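Local coordinates for hexapeptide transferase family protein (Anaplasma phagocytophilum, PDB 3IXC) that probably has transferase activity and binds magnesium between the subunits of a trimer of left-handed beta-helices resembling gamma-class carbonic anhydrases, at residues I104-I109 with V121-I126; I60-V65 with I81-V86; S125-R130 with S137-G142. One frame throughout, in Å; residues are numbered along the deposited sequence. Where two conformers were deposited one is given.

How the interactions relate
All three interactions lie along one left-handed beta-helix. Interactions 1 and 2 are equivalent stackings of one corner, two coils apart in sequence, and their centres are about 10 Å apart. They join where D83 OD2 meets H106 ND1 at 2.8 Å, so that interaction 2 supplies the second shell of the magnesium ligand H106 in interaction 1. Interaction 3 shares S125 and I126 with interaction 1, their centres being about 7 Å apart, and carries the stacking on where G122 N lies 2.8 Å from L139 O, probably a hydrogen bond. Interactions 2 and 3 do not touch: their nearest atoms are about 7 Å apart.

Interaction 1: residues I104-I109 with V121-I126; sequences IGHSCI and VGMGSI. With MG (magnesium ion), chain B.
I104 pairs with V121 and I109 with I126 as parallel bridges, CA to CA 4.8 Å and 4.7 Å, and the G105 N to V121 O and I109 N to S125 O bonds close the two ends of the stacked bends. Between them G124 N reaches H106 O at 2.8 Å, with a C=O...N angle of 175°. The donor belongs to the type II turn G122 to S125, in which G124 has a positive phi of 74°. C108 SG, beside its own backbone N with chi1 -73°, turns toward the second bend. There it accepts the S125 N-H at 3.5 Å and also rests on V121 CG1 at 3.8 Å, serving as both acceptor and apolar filler. S125 OG donates to G122 O from above the carbonyl plane and also takes the N-H of S143, which ties the turn to the next corner. I109 and I126 lie side by side and point the same way, CD1 of I109 being 3.9 Å from CG1 of I126; G124 and M123 of the third subunit pack on this pair. M123 brings its sulfur to the edge of the H106 ring, near its plane, with SD 4.1 Å from CD2. H106 NE2 binds magnesium at 2.4 Å, and H88 and H111 of the second subunit and a water complete the ligands found. With ND1 held by D83, both ring nitrogens are engaged, which should fix the ring's rotation. The arrangement is that of a left-handed beta-helix corner bearing an intersubunit three-histidine metal site, as in gamma-class carbonic anhydrases.

Interaction 2: residues I60-V65 with I81-V86; sequences IWYGTV and IQDNTV
I81 packs beside I60, both side chains pointing the same way, with the two CD1 atoms of I81 and I60 3.7 Å apart. Its CG2 meets T64 CG2, where the side chains cross at about a right angle. The carbonyl is used twice: I81 O accepts the W61 N-H at 3.0 Å, and it also lies in the plane of the indole at its edge, 3.3 Å from W61 CD1. Q82 points away from segment 60-65, and its amide NE2 bonds to N80. D83 comes next, its CG held beside the backbone N (chi1 -37°), and its carboxylate lies alongside the Y62 ring with the two planes only 7° apart. OD1 of D83 thereby sits at the ring's edge, 3.6 Å from Y62 CD2. The other oxygen, OD2, serves H106 and forms a salt bridge to R67 of the second subunit; that arginine also makes a cation-pi contact with W61. N84 gives its N-H to Y62 O at 2.8 Å, while its side-chain OD1 stands 3.3 Å from G63 CA. N84 ND2 makes weak hydrogen bonds to G63 O and N84 O of the second subunit. T85 N makes a weak bond to T64 OG1, whereas T85 O takes the V65 N-H at 2.9 Å, nearly straight at 164°. V86 ends the segment, bridged in parallel to V65 with CA atoms 4.8 Å apart, and H106 of the third subunit packs against it. Two type II turns, W61 to T64 and Q82 to T85, thus stack in register, as consecutive coils do at a corner of a hexapeptide-repeat left-handed beta-helix in its trimer interface.

Interaction 3: residues S125-R130 with S137-G142; sequences SIVMDR and SMLAAG
This contact spans the inner angle between two walls of the left-handed beta-helix: S125 and V127, on or beside strand 126-127 of one parallel sheet, meet L139 of strand 138-139 in another. In the conformer given, L139 CD2 is the touching branch, 3.9 Å from S125 CB and 4.0 Å from V127 CG2. Chi1 of L139, -161°, sets CG roughly opposite the backbone N and helps direct the branch toward segment 125-130. V127 and L139 slide past one another in opposite directions, so that only their methyl ends meet; L145 touches both. The polar end lies at the corner, where the CA atoms of S125 and G142 are 4.5 Å apart. There S125 OG comes to 3.1 Å from A140 O. The S125 hydroxyl proton goes to G122 O, and A140 O is served by S143 OG. G142, with a positive phi of 74°, carries the chain round the corner, and its O bonds R160. Just before it, A141 packs on M128 of the second subunit. With 176 Å² buried, the contact is small and mixed, which implies that interior methyl packing accompanies corner stacking between successive coils, while the polar groups find clear hydrogen bonds with G122 and S143.

Interaction 1: residues I104-I109 with V121-I126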
loop_
_atom_site.group_PDB
_atom_site.type_symbol
_atom_site.label_atom_id
_atom_site.label_comp_id
_atom_site.label_asym_id
_atom_site.label_seq_id
_atom_site.Cartn_x
_atom_site.Cartn_y
_atom_site.Cartn_z
ATOM N N ILE A 104 8.038 11.562 -4.145
ATOM C CA ILE A 104 6.779 10.858 -3.918
ATOM C C ILE A 104 6.991 9.874 -2.774
ATOM O O ILE A 104 7.806 8.958 -2.861
ATOM C CB ILE A 104 6.259 10.156 -5.197
ATOM C CG1 ILE A 104 5.922 11.206 -6.258
ATOM C CG2 ILE A 104 5.015 9.288 -4.885
ATOM C CD1 ILE A 104 6.223 10.777 -7.678
ATOM N N GLY A 105 6.259 10.105 -1.684
ATOM C CA GLY A 105 6.408 9.308 -0.471
ATOM C C GLY A 105 5.940 7.864 -0.589
ATOM O O GLY A 105 5.390 7.448 -1.619
ATOM N N HIS A 106 6.161 7.094 0.473
ATOM C CA HIS A 106 5.828 5.657 0.436
ATOM C C HIS A 106 4.347 5.455 0.187
ATOM O O HIS A 106 3.515 6.240 0.661
ATOM C CB HIS A 106 6.153 4.958 1.759
ATOM C CG HIS A 106 7.448 5.383 2.376
ATOM N ND1 HIS A 106 8.668 4.879 1.973
ATOM C CD2 HIS A 106 7.711 6.254 3.381
ATOM C CE1 HIS A 106 9.627 5.428 2.698
ATOM N NE2 HIS A 106 9.075 6.268 3.557
ATOM N N SER A 107 4.030 4.394 -0.548
ATOM C CA SER A 107 2.665 3.873 -0.622
ATOM C C SER A 107 1.649 4.904 -1.111
ATOM O O SER A 107 0.523 4.992 -0.601
ATOM C CB SER A 107 2.249 3.279 0.726
ATOM O OG SER A 107 3.154 2.253 1.101
ATOM N N CYS A 108 2.071 5.703 -2.090
ATOM C CA CYS A 108 1.160 6.598 -2.792
ATOM C C CYS A 108 0.469 5.864 -3.939
ATOM O O CYS A 108 0.884 4.775 -4.322
ATOM C CB CYS A 108 1.908 7.812 -3.332
ATOM S SG CYS A 108 2.370 8.979 -2.025
ATOM N N ILE A 109 -0.605 6.457 -4.457
ATOM C CA ILE A 109 -1.222 5.984 -5.693
ATOM C C ILE A 109 -1.336 7.206 -6.594
ATOM O O ILE A 109 -1.951 8.204 -6.209
ATOM C CB ILE A 109 -2.629 5.357 -5.486
ATOM C CG1 ILE A 109 -2.648 4.357 -4.329
ATOM C CG2 ILE A 109 -3.083 4.651 -6.787
ATOM C CD1 ILE A 109 -4.075 3.949 -3.895
ATOM N N VAL A 121 4.927 14.915 -2.733
ATOM C CA VAL A 121 3.692 14.194 -2.411
ATOM C C VAL A 121 3.927 13.394 -1.144
ATOM O O VAL A 121 4.716 12.442 -1.134
ATOM C CB VAL A 121 3.260 13.253 -3.563
ATOM C CG1 VAL A 121 1.960 12.524 -3.202
ATOM C CG2 VAL A 121 3.085 14.027 -4.857
ATOM N N GLY A 122 3.256 13.796 -0.066
ATOM C CA GLY A 122 3.412 13.146 1.232
ATOM C C GLY A 122 3.023 11.680 1.165
ATOM O O GLY A 122 2.148 11.303 0.394
ATOM N N MET A 123 3.707 10.860 1.963
ATOM C CA MET A 123 3.444 9.418 1.993
ATOM C C MET A 123 1.961 9.101 2.176
ATOM O O MET A 123 1.243 9.812 2.890
ATOM C CB MET A 123 4.267 8.760 3.098
ATOM C CG MET A 123 3.923 9.226 4.514
ATOM S SD MET A 123 5.157 8.579 5.645
ATOM C CE MET A 123 4.654 9.245 7.206
ATOM N N GLY A 124 1.505 8.030 1.526
ATOM C CA GLY A 124 0.134 7.565 1.709
ATOM C C GLY A 124 -0.914 8.436 1.041
ATOM O O GLY A 124 -2.092 8.384 1.422
ATOM N N SER A 125 -0.498 9.219 0.041
ATOM C CA SER A 125 -1.431 10.084 -0.698
ATOM C C SER A 125 -1.916 9.443 -1.993
ATOM O O SER A 125 -1.255 8.569 -2.557
ATOM C CB SER A 125 -0.790 11.443 -1.018
ATOM O OG SER A 125 -0.532 12.177 0.172
ATOM N N ILE A 126 -3.078 9.897 -2.454
ATOM C CA ILE A 126 -3.688 9.438 -3.696
ATOM C C ILE A 126 -3.880 10.673 -4.556
ATOM O O ILE A 126 -4.435 11.670 -4.087
ATOM C CB ILE A 126 -5.055 8.763 -3.441
ATOM C CG1 ILE A 126 -4.902 7.553 -2.507
ATOM C CG2 ILE A 126 -5.720 8.365 -4.771
ATOM C CD1 ILE A 126 -6.240 6.928 -2.078
HETATM MG MG MG B . 10.751 7.670 4.428
HETATM O O HOH W 1 -2.181 5.687 -0.925
HETATM O O HOH W 2 11.606 8.792 3.052
#

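Interaction 2: residues I60-V65 with I81-V86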
loop_
_atom_site.group_PDB
_atom_site.type_symbol
_atom_site.label_atom_id
_atom_site.label_comp_id
_atom_site.label_asym_id
_atom_site.label_seq_id
_atom_site.Cartn_x
_atom_site.Cartn_y
_atom_site.Cartn_z
ATOM N N ILE A 60 13.657 4.522 -7.957
ATOM C CA ILE A 60 12.365 3.835 -7.916
ATOM C C ILE A 60 12.526 2.715 -6.897
ATOM O O ILE A 60 13.345 1.813 -7.084
ATOM C CB ILE A 60 11.992 3.285 -9.318
ATOM C CG1 ILE A 60 12.114 4.390 -10.394
ATOM C CG2 ILE A 60 10.619 2.629 -9.300
ATOM C CD1 ILE A 60 11.173 5.604 -10.201
ATOM N N TRP A 61 11.747 2.787 -5.819
ATOM C CA TRP A 61 12.029 2.017 -4.602
ATOM C C TRP A 61 11.300 0.670 -4.513
ATOM O O TRP A 61 10.638 0.239 -5.466
ATOM C CB TRP A 61 11.841 2.927 -3.366
ATOM C CG TRP A 61 12.911 3.991 -3.397
ATOM C CD1 TRP A 61 12.870 5.198 -4.065
ATOM C CD2 TRP A 61 14.220 3.893 -2.831
ATOM N NE1 TRP A 61 14.076 5.859 -3.920
ATOM C CE2 TRP A 61 14.917 5.084 -3.165
ATOM C CE3 TRP A 61 14.873 2.920 -2.061
ATOM C CZ2 TRP A 61 16.235 5.328 -2.750
ATOM C CZ3 TRP A 61 16.183 3.165 -1.641
ATOM C CH2 TRP A 61 16.850 4.367 -1.991
ATOM N N TYR A 62 11.498 -0.025 -3.396
ATOM C CA TYR A 62 11.053 -1.407 -3.264
ATOM C C TYR A 62 9.549 -1.526 -3.395
ATOM O O TYR A 62 8.810 -0.743 -2.809
ATOM C CB TYR A 62 11.512 -1.958 -1.922
ATOM C CG TYR A 62 13.013 -2.074 -1.839
ATOM C CD1 TYR A 62 13.668 -3.192 -2.370
ATOM C CD2 TYR A 62 13.780 -1.070 -1.240
ATOM C CE1 TYR A 62 15.059 -3.303 -2.312
ATOM C CE2 TYR A 62 15.178 -1.176 -1.177
ATOM C CZ TYR A 62 15.798 -2.296 -1.716
ATOM O OH TYR A 62 17.169 -2.414 -1.661
ATOM N N GLY A 63 9.112 -2.497 -4.195
ATOM C CA GLY A 63 7.690 -2.786 -4.345
ATOM C C GLY A 63 6.884 -1.756 -5.123
ATOM O O GLY A 63 5.657 -1.850 -5.187
ATOM N N THR A 64 7.562 -0.777 -5.716
ATOM C CA THR A 64 6.880 0.214 -6.533
ATOM C C THR A 64 6.487 -0.398 -7.884
ATOM O O THR A 64 7.212 -1.231 -8.444
ATOM C CB THR A 64 7.718 1.519 -6.640
ATOM O OG1 THR A 64 7.701 2.168 -5.360
ATOM C CG2 THR A 64 7.156 2.479 -7.688
ATOM N N VAL A 65 5.316 -0.002 -8.370
ATOM C CA VAL A 65 4.791 -0.507 -9.633
ATOM C C VAL A 65 4.488 0.697 -10.513
ATOM O O VAL A 65 3.635 1.519 -10.171
ATOM C CB VAL A 65 3.499 -1.343 -9.424
ATOM C CG1 VAL A 65 2.963 -1.837 -10.777
ATOM C CG2 VAL A 65 3.756 -2.525 -8.489
ATOM N N ILE A 81 10.533 7.875 -6.277
ATOM C CA ILE A 81 9.193 7.330 -6.089
ATOM C C ILE A 81 9.330 6.208 -5.073
ATOM O O ILE A 81 9.854 5.131 -5.377
ATOM C CB ILE A 81 8.588 6.834 -7.413
ATOM C CG1 ILE A 81 8.630 7.956 -8.460
ATOM C CG2 ILE A 81 7.151 6.337 -7.175
ATOM C CD1 ILE A 81 8.033 7.593 -9.822
ATOM N N GLN A 82 8.869 6.480 -3.861
ATOM C CA GLN A 82 9.210 5.644 -2.711
ATOM C C GLN A 82 8.367 4.366 -2.623
ATOM O O GLN A 82 7.455 4.139 -3.437
ATOM C CB GLN A 82 9.137 6.472 -1.431
ATOM C CG GLN A 82 10.218 7.542 -1.375
ATOM C CD GLN A 82 10.034 8.483 -0.214
ATOM O OE1 GLN A 82 9.497 8.099 0.834
ATOM N NE2 GLN A 82 10.481 9.734 -0.380
ATOM N N ASP A 83 8.712 3.543 -1.639
ATOM C CA ASP A 83 8.361 2.124 -1.597
ATOM C C ASP A 83 6.871 1.859 -1.664
ATOM O O ASP A 83 6.079 2.552 -1.019
ATOM C CB ASP A 83 8.936 1.481 -0.331
ATOM C CG ASP A 83 10.294 2.045 0.029
ATOM O OD1 ASP A 83 11.311 1.335 -0.145
ATOM O OD2 ASP A 83 10.337 3.222 0.462
ATOM N N ASN A 84 6.515 0.838 -2.444
ATOM C CA ASN A 84 5.133 0.362 -2.561
ATOM C C ASN A 84 4.161 1.363 -3.195
ATOM O O ASN A 84 2.956 1.169 -3.126
ATOM C CB ASN A 84 4.602 -0.147 -1.202
ATOM C CG ASN A 84 5.183 -1.505 -0.819
ATOM O OD1 ASN A 84 5.979 -2.081 -1.560
ATOM N ND2 ASN A 84 4.767 -2.033 0.330
ATOM N N THR A 85 4.680 2.418 -3.823
ATOM C CA THR A 85 3.828 3.322 -4.605
ATOM C C THR A 85 3.375 2.649 -5.910
ATOM O O THR A 85 4.120 1.871 -6.500
ATOM C CB THR A 85 4.567 4.638 -4.879
ATOM O OG1 THR A 85 4.647 5.365 -3.653
ATOM C CG2 THR A 85 3.834 5.506 -5.914
ATOM N N VAL A 86 2.151 2.947 -6.337
ATOM C CA VAL A 86 1.616 2.446 -7.599
ATOM C C VAL A 86 1.313 3.643 -8.490
ATOM O O VAL A 86 0.689 4.614 -8.047
ATOM C CB VAL A 86 0.332 1.612 -7.383
ATOM C CG1 VAL A 86 -0.249 1.159 -8.740
ATOM C CG2 VAL A 86 0.633 0.399 -6.500
#

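Interaction 3: residues S125-R130 with S137-G142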
loop_
_atom_site.group_PDB
_atom_site.type_symbol
_atom_site.label_atom_id
_atom_site.label_comp_id
_atom_site.label_asym_id
_atom_site.label_seq_id
_atom_site.Cartn_x
_atom_site.Cartn_y
_atom_site.Cartn_z
ATOM N N SER A 125 -0.498 9.219 0.041
ATOM C CA SER A 125 -1.431 10.084 -0.698
ATOM C C SER A 125 -1.916 9.443 -1.993
ATOM O O SER A 125 -1.255 8.569 -2.557
ATOM C CB SER A 125 -0.790 11.443 -1.018
ATOM O OG SER A 125 -0.532 12.177 0.172
ATOM N N ILE A 126 -3.078 9.897 -2.454
ATOM C CA ILE A 126 -3.688 9.438 -3.696
ATOM C C ILE A 126 -3.880 10.673 -4.556
ATOM O O ILE A 126 -4.435 11.670 -4.087
ATOM C CB ILE A 126 -5.055 8.763 -3.441
ATOM C CG1 ILE A 126 -4.902 7.553 -2.507
ATOM C CG2 ILE A 126 -5.720 8.365 -4.771
ATOM C CD1 ILE A 126 -6.240 6.928 -2.078
ATOM N N VAL A 127 -3.389 10.624 -5.794
ATOM C CA VAL A 127 -3.554 11.738 -6.739
ATOM C C VAL A 127 -4.339 11.189 -7.923
ATOM O O VAL A 127 -3.883 10.261 -8.608
ATOM C CB VAL A 127 -2.193 12.321 -7.194
ATOM C CG1 VAL A 127 -2.405 13.517 -8.121
ATOM C CG2 VAL A 127 -1.372 12.754 -5.973
ATOM N N MET A 128 -5.514 11.775 -8.167
ATOM C CA MET A 128 -6.484 11.241 -9.131
ATOM C C MET A 128 -6.273 11.787 -10.544
ATOM O O MET A 128 -5.519 12.748 -10.745
ATOM C CB MET A 128 -7.923 11.530 -8.671
ATOM C CG MET A 128 -8.291 10.982 -7.289
ATOM S SD MET A 128 -8.604 9.210 -7.213
ATOM C CE MET A 128 -10.114 9.079 -8.164
ATOM N N ASP A 129 -6.964 11.169 -11.505
ATOM C CA ASP A 129 -6.903 11.545 -12.920
ATOM C C ASP A 129 -7.054 13.047 -13.119
ATOM O O ASP A 129 -7.942 13.676 -12.542
ATOM C CB ASP A 129 -7.994 10.809 -13.722
ATOM C CG ASP A 129 -7.592 9.387 -14.133
ATOM O OD1 ASP A 129 -6.437 8.972 -13.906
ATOM O OD2 ASP A 129 -8.443 8.681 -14.712
ATOM N N ARG A 130 -6.174 13.614 -13.937
ATOM C CA ARG A 130 -6.248 15.021 -14.346
ATOM C C ARG A 130 -5.843 16.020 -13.253
ATOM O O ARG A 130 -5.796 17.220 -13.512
ATOM C CB ARG A 130 -7.629 15.387 -14.935
ATOM C CG ARG A 130 -7.997 14.635 -16.210
ATOM C CD ARG A 130 -9.347 15.086 -16.777
ATOM N NE ARG A 130 -10.478 14.539 -16.026
ATOM C CZ ARG A 130 -11.192 15.210 -15.125
ATOM N NH1 ARG A 130 -10.910 16.478 -14.845
ATOM N NH2 ARG A 130 -12.203 14.609 -14.508
ATOM N N SER A 137 5.139 22.679 -5.279
ATOM C CA SER A 137 3.931 22.581 -4.456
ATOM C C SER A 137 3.982 21.298 -3.630
ATOM O O SER A 137 4.797 20.412 -3.900
ATOM C CB SER A 137 2.674 22.609 -5.335
ATOM O OG SER A 137 2.639 21.496 -6.222
ATOM N N MET A 138 3.113 21.192 -2.627
ATOM C CA MET A 138 3.174 20.056 -1.711
ATOM C C MET A 138 1.811 19.549 -1.276
ATOM O O MET A 138 0.880 20.333 -1.093
ATOM C CB MET A 138 4.010 20.412 -0.473
ATOM C CG MET A 138 4.193 19.247 0.489
ATOM S SD MET A 138 5.558 19.445 1.642
ATOM C CE MET A 138 4.986 20.767 2.618
ATOM N N LEU A 139 1.732 18.227 -1.123
ATOM C CA LEU A 139 0.572 17.560 -0.574
ATOM C C LEU A 139 1.000 16.915 0.744
ATOM O O LEU A 139 2.017 16.211 0.790
ATOM C CB LEU A 139 0.103 16.506 -1.576
ATOM C CG LEU A 139 -1.310 15.946 -1.513
ATOM C CD1 LEU A 139 -2.346 17.054 -1.611
ATOM C CD2 LEU A 139 -1.483 14.929 -2.632
ATOM N N ALA A 140 0.239 17.159 1.812
ATOM C CA ALA A 140 0.525 16.543 3.112
ATOM C C ALA A 140 0.359 15.031 3.032
ATOM O O ALA A 140 -0.393 14.529 2.187
ATOM C CB ALA A 140 -0.403 17.089 4.173
ATOM N N ALA A 141 1.032 14.318 3.935
ATOM C CA ALA A 141 0.832 12.875 4.079
ATOM C C ALA A 141 -0.655 12.540 4.166
ATOM O O ALA A 141 -1.432 13.261 4.801
ATOM C CB ALA A 141 1.548 12.358 5.312
ATOM N N GLY A 142 -1.040 11.452 3.506
ATOM C CA GLY A 142 -2.396 10.919 3.630
ATOM C C GLY A 142 -3.466 11.714 2.908
ATOM O O GLY A 142 -4.649 11.566 3.214
#